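Local coordinates for putative lipoprotein (Bacteroides ovatus, PDB 3OQQ), which is of unknown function but appears to be an extracellular lipoprotein with a strand-rich fold that binds calcium ions, at residues S211-G216 and M221-K226; K240-S245 and P297-E302. All coordinates share one frame; numbering follows the deposited sequence.

Contact 1: S211-G216 and M221-K226; sequences SLILKG and MTDLAK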
# COMPACT_ATOMS: atom_id res chain seq x y z
N SER A 211 -15.20 5.55 -0.89
CA SER A 211 -15.67 5.50 -2.28
C SER A 211 -15.25 4.24 -3.00
O SER A 211 -14.16 3.71 -2.79
CB SER A 211 -15.12 6.69 -3.08
OG SER A 211 -15.22 7.93 -2.41
N LEU A 212 -16.15 3.78 -3.86
CA LEU A 212 -15.95 2.69 -4.81
C LEU A 212 -15.88 3.37 -6.14
O LEU A 212 -16.75 4.19 -6.44
CB LEU A 212 -17.07 1.66 -4.75
CG LEU A 212 -16.99 0.71 -3.56
CD1 LEU A 212 -18.29 -0.09 -3.42
CD2 LEU A 212 -15.75 -0.19 -3.66
N ILE A 213 -14.81 3.12 -6.89
CA ILE A 213 -14.51 3.85 -8.13
C ILE A 213 -13.94 2.90 -9.19
O ILE A 213 -13.26 1.94 -8.83
CB ILE A 213 -13.43 4.98 -7.81
CG1 ILE A 213 -13.89 6.03 -6.80
CG2 ILE A 213 -12.87 5.70 -9.06
CD1 ILE A 213 -12.70 6.79 -6.18
N LEU A 214 -14.18 3.21 -10.48
CA LEU A 214 -13.54 2.55 -11.63
C LEU A 214 -12.44 3.50 -12.09
O LEU A 214 -12.73 4.64 -12.49
CB LEU A 214 -14.53 2.19 -12.75
CG LEU A 214 -15.54 1.08 -12.40
CD1 LEU A 214 -16.36 0.71 -13.66
CD2 LEU A 214 -14.83 -0.19 -11.83
N LYS A 215 -11.18 3.08 -11.91
CA LYS A 215 -10.00 3.89 -12.20
C LYS A 215 -9.49 3.69 -13.64
O LYS A 215 -8.83 2.70 -13.94
CB LYS A 215 -8.90 3.58 -11.16
CG LYS A 215 -7.58 4.33 -11.38
CD LYS A 215 -6.40 3.42 -10.96
CE LYS A 215 -5.05 3.99 -11.31
NZ LYS A 215 -3.95 3.07 -10.91
N GLY A 216 -9.81 4.63 -14.51
CA GLY A 216 -9.39 4.63 -15.91
C GLY A 216 -7.89 4.85 -16.04
O GLY A 216 -7.29 5.62 -15.27
N MSE A 221 -11.92 8.96 -13.60
CA MSE A 221 -12.44 8.22 -12.46
C MSE A 221 -13.95 8.09 -12.57
O MSE A 221 -14.61 9.11 -12.78
CB MSE A 221 -12.10 8.93 -11.14
CG MSE A 221 -10.61 9.20 -10.92
SE MSE A 221 -9.52 7.59 -10.69
CE MSE A 221 -7.86 8.27 -11.40
N THR A 222 -14.50 6.86 -12.41
CA THR A 222 -15.96 6.69 -12.41
C THR A 222 -16.42 6.25 -11.03
O THR A 222 -16.04 5.18 -10.57
CB THR A 222 -16.43 5.71 -13.50
OG1 THR A 222 -15.91 6.14 -14.75
CG2 THR A 222 -17.95 5.59 -13.56
N ASP A 223 -17.22 7.07 -10.37
CA ASP A 223 -17.75 6.75 -9.04
C ASP A 223 -18.86 5.67 -9.12
O ASP A 223 -19.79 5.80 -9.93
CB ASP A 223 -18.31 8.01 -8.35
CG ASP A 223 -17.27 9.00 -7.87
OD1 ASP A 223 -16.22 8.57 -7.35
OD2 ASP A 223 -17.57 10.20 -7.88
N LEU A 224 -18.73 4.61 -8.27
CA LEU A 224 -19.73 3.53 -8.17
C LEU A 224 -20.60 3.67 -6.91
O LEU A 224 -21.71 3.14 -6.87
CB LEU A 224 -19.08 2.14 -8.17
CG LEU A 224 -18.33 1.71 -9.44
CD1 LEU A 224 -17.55 0.41 -9.19
CD2 LEU A 224 -19.27 1.55 -10.63
N ALA A 225 -20.06 4.32 -5.87
CA ALA A 225 -20.66 4.56 -4.54
C ALA A 225 -19.75 5.46 -3.75
O ALA A 225 -18.54 5.45 -3.96
CB ALA A 225 -20.87 3.26 -3.77
N LYS A 226 -20.32 6.22 -2.82
CA LYS A 226 -19.57 7.14 -1.98
C LYS A 226 -20.41 7.54 -0.82
O LYS A 226 -21.62 7.72 -0.96
CB LYS A 226 -19.14 8.39 -2.78
CG LYS A 226 -18.29 9.41 -2.03
CD LYS A 226 -17.90 10.55 -2.97
CE LYS A 226 -16.62 11.23 -2.56
NZ LYS A 226 -16.10 12.13 -3.62
O HOH W 1 -14.81 9.83 -5.06
O HOH W 2 -13.42 5.18 -15.25

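Contact 2: K240-S245 and P297-E302; sequences KNWNWS and PMLRAE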
# COMPACT_ATOMS: atom_id res chain seq x y z
N LYS A 240 -23.98 -3.03 -5.94
CA LYS A 240 -24.16 -4.45 -6.26
C LYS A 240 -24.78 -4.66 -7.65
O LYS A 240 -25.29 -5.75 -7.95
CB LYS A 240 -25.00 -5.12 -5.17
CG LYS A 240 -24.26 -5.15 -3.82
CD LYS A 240 -25.15 -5.70 -2.72
CE LYS A 240 -24.59 -6.97 -2.14
NZ LYS A 240 -25.15 -7.24 -0.78
N ASN A 241 -24.67 -3.66 -8.53
CA ASN A 241 -25.28 -3.79 -9.85
C ASN A 241 -24.49 -3.01 -10.91
O ASN A 241 -25.09 -2.37 -11.78
CB ASN A 241 -26.74 -3.30 -9.77
CG ASN A 241 -27.61 -3.70 -10.92
OD1 ASN A 241 -27.57 -4.83 -11.38
ND2 ASN A 241 -28.45 -2.77 -11.41
N TRP A 242 -23.15 -3.09 -10.87
CA TRP A 242 -22.34 -2.33 -11.81
C TRP A 242 -21.71 -3.22 -12.87
O TRP A 242 -21.57 -4.43 -12.71
CB TRP A 242 -21.26 -1.51 -11.08
CG TRP A 242 -20.18 -2.33 -10.40
CD1 TRP A 242 -20.20 -2.81 -9.12
CD2 TRP A 242 -18.93 -2.76 -10.98
NE1 TRP A 242 -19.04 -3.52 -8.87
CE2 TRP A 242 -18.24 -3.49 -9.98
CE3 TRP A 242 -18.31 -2.57 -12.23
CZ2 TRP A 242 -16.97 -4.06 -10.21
CZ3 TRP A 242 -17.07 -3.14 -12.46
CH2 TRP A 242 -16.42 -3.90 -11.46
N ASN A 243 -21.30 -2.57 -13.96
CA ASN A 243 -20.61 -3.20 -15.07
C ASN A 243 -19.65 -2.20 -15.64
O ASN A 243 -19.85 -0.99 -15.50
CB ASN A 243 -21.59 -3.69 -16.15
CG ASN A 243 -22.31 -4.97 -15.80
OD1 ASN A 243 -23.46 -4.94 -15.38
ND2 ASN A 243 -21.65 -6.11 -15.93
N TRP A 244 -18.56 -2.71 -16.24
CA TRP A 244 -17.64 -1.86 -16.98
C TRP A 244 -18.38 -1.40 -18.23
O TRP A 244 -19.31 -2.10 -18.65
CB TRP A 244 -16.37 -2.64 -17.38
CG TRP A 244 -15.31 -2.74 -16.31
CD1 TRP A 244 -14.46 -1.75 -15.91
CD2 TRP A 244 -14.98 -3.90 -15.53
NE1 TRP A 244 -13.62 -2.22 -14.93
CE2 TRP A 244 -13.90 -3.55 -14.70
CE3 TRP A 244 -15.46 -5.22 -15.50
CZ2 TRP A 244 -13.33 -4.45 -13.79
CZ3 TRP A 244 -14.88 -6.13 -14.61
CH2 TRP A 244 -13.82 -5.74 -13.77
N SER A 245 -18.02 -0.26 -18.81
CA SER A 245 -18.57 0.15 -20.10
C SER A 245 -18.15 -0.92 -21.10
O SER A 245 -17.04 -1.42 -20.99
CB SER A 245 -18.02 1.51 -20.52
OG SER A 245 -18.48 2.54 -19.67
N PRO A 297 -10.32 -0.35 -16.84
CA PRO A 297 -10.28 0.46 -15.61
C PRO A 297 -10.25 -0.45 -14.36
O PRO A 297 -10.86 -1.52 -14.35
CB PRO A 297 -11.59 1.28 -15.68
CG PRO A 297 -11.91 1.36 -17.19
CD PRO A 297 -11.49 -0.01 -17.69
N MSE A 298 -9.48 -0.06 -13.35
CA MSE A 298 -9.31 -0.88 -12.17
C MSE A 298 -10.38 -0.61 -11.14
O MSE A 298 -10.75 0.54 -10.95
CB MSE A 298 -7.93 -0.67 -11.55
CG MSE A 298 -6.82 -1.30 -12.38
SE MSE A 298 -5.08 -1.13 -11.51
CE MSE A 298 -3.98 -1.39 -13.13
N LEU A 299 -10.89 -1.66 -10.47
CA LEU A 299 -11.83 -1.47 -9.35
C LEU A 299 -11.03 -0.84 -8.20
O LEU A 299 -10.01 -1.40 -7.78
CB LEU A 299 -12.53 -2.79 -8.93
CG LEU A 299 -13.36 -2.77 -7.60
CD1 LEU A 299 -14.52 -1.74 -7.65
CD2 LEU A 299 -13.96 -4.14 -7.32
N ARG A 300 -11.46 0.35 -7.75
CA ARG A 300 -10.74 1.11 -6.73
C ARG A 300 -11.58 1.36 -5.49
O ARG A 300 -12.72 1.82 -5.60
CB ARG A 300 -10.27 2.48 -7.33
CG ARG A 300 -9.94 3.58 -6.28
CD ARG A 300 -9.27 4.80 -6.89
NE ARG A 300 -7.87 4.50 -7.24
CZ ARG A 300 -6.95 5.42 -7.53
NH1 ARG A 300 -7.27 6.71 -7.56
NH2 ARG A 300 -5.71 5.06 -7.80
N ALA A 301 -10.99 1.06 -4.30
CA ALA A 301 -11.55 1.49 -3.03
C ALA A 301 -10.73 2.72 -2.59
O ALA A 301 -9.50 2.70 -2.67
CB ALA A 301 -11.49 0.38 -1.97
N GLU A 302 -11.42 3.81 -2.23
CA GLU A 302 -10.72 5.03 -1.81
C GLU A 302 -11.24 5.44 -0.44
O GLU A 302 -12.45 5.56 -0.24
CB GLU A 302 -10.87 6.15 -2.83
CG GLU A 302 -10.07 7.39 -2.45
CD GLU A 302 -10.28 8.59 -3.35
OE1 GLU A 302 -9.60 8.67 -4.40
OE2 GLU A 302 -11.15 9.43 -3.02

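Contact 1: S211-G216 and M221-K226
A beta hairpin, strand 205-215 turning back along strand 221-230, makes this contact, and a classic beta bulge places Leu224 and Ala225 together against Leu212. Leu212 O accepts the N-H of Leu224 (2.7 Å from Leu224 N) and, more weakly, that of Ala225, while Leu212 N donates to Ala225 O. Past the bulge the ladder is regular: Leu214 and Thr222 exchange both backbone bonds, and a water spans Leu214 O and Thr222 OG1. The extra residue turns Leu224 in toward the partner strand, where its CD1 meets Leu214 CD2 at 3.8 Å. Leucines suit this face because it packs on the neighbouring six-stranded antiparallel sheet: Leu214 and Leu224 touch Trp242, and Leu212 touches Ala255 and Leu257.

The other face mixes apolar and charged groups. Ile213 divides its branches between two neighbours. CG2, anti to the backbone N, touches Met221 CB at 3.9 Å; CG1 lies alongside Asp223, 3.5 Å from its OD1. With an alanine here, both branches gone, Met221 would probably lose an apolar neighbour and the Asp223 carboxylate would be freer to turn. That carboxylate is also held by a water, which donates to Asp223 OD1 at 3.0 Å, accepts from Lys226 NZ and bonds to Ser211 OG, linking the two opposite charges indirectly. The extended Lys226 chain (CG anti to N, chi1 -177°) passes over the serine hydroxyl, with CG 3.4 Å from Ser211 OG. At the turn end, selenomethionine Met221 bends beside Lys215, its SE 3.9 Å from Lys215 CG.

Contact 2: K240-S245 and P297-E302
The Trp244 indole receives the edge of Trp242 on one face and turns its own nitrogen-bearing edge to Pro297. Trp242 CZ3 stands over the centre of the Trp244 ring, 3.8 Å above its plane, and Trp244 CE2 lies in the plane of the Trp242 ring at its edge. Across the contact, Trp244 NE1 donates to Pro297 O at 2.9 Å. This bond is bent, 139° at the hydrogen: the oxygen sits 25° out of the indole plane, and the donor stands above the carbonyl plane. It nonetheless gives the one polar atom of a buried indole a partner. Pro297 adds an apolar surface, its CD 3.9 Å from Trp244 CD1, the proline ring and the indole running past one another and pointing opposite ways.

Trp242 takes the first torsion that sets CG between the backbone N and the carbonyl carbon (chi1 67°), and from there its CZ2 meets Leu299 CD2 obliquely at 4.2 Å. Broad indoles suit a place where one side chain must reach several others: Leu214 touches both tryptophans, as does Arg253. Asn241 and Trp242 together face Arg253 in a classic beta bulge. Trp242 ends an outermost strand, with Trp244 in the loop just after it; Leu299 is among the first residues of strand 298-307, and Pro297 leads into it. Their contacts are mainly apolar packing, with one indole-to-carbonyl bond, where one antiparallel sheet's end and following loop meet another sheet.

The centres of the two contacts lie about 6 Å apart, on the same side of the chain's centre, and the contacts follow in series: the hairpin of contact 1 is complete before contact 2 opens. Strand 221-230 leads into strand 234-242, carrying the chain from one sheet to the other. Strands 205-215 and 298-307 are antiparallel neighbours, joined by probable hydrogen bonds such as Lys215 N to Met298 O at 2.7 Å. Contact 1 therefore pairs strands within a sheet, whereas contact 2 brings the end of one sheet and its following loop against the other. Both belong to the DUF4842 region, and together they join a hairpin and a neighbouring sheet at one side of the fold; no function is known for this region.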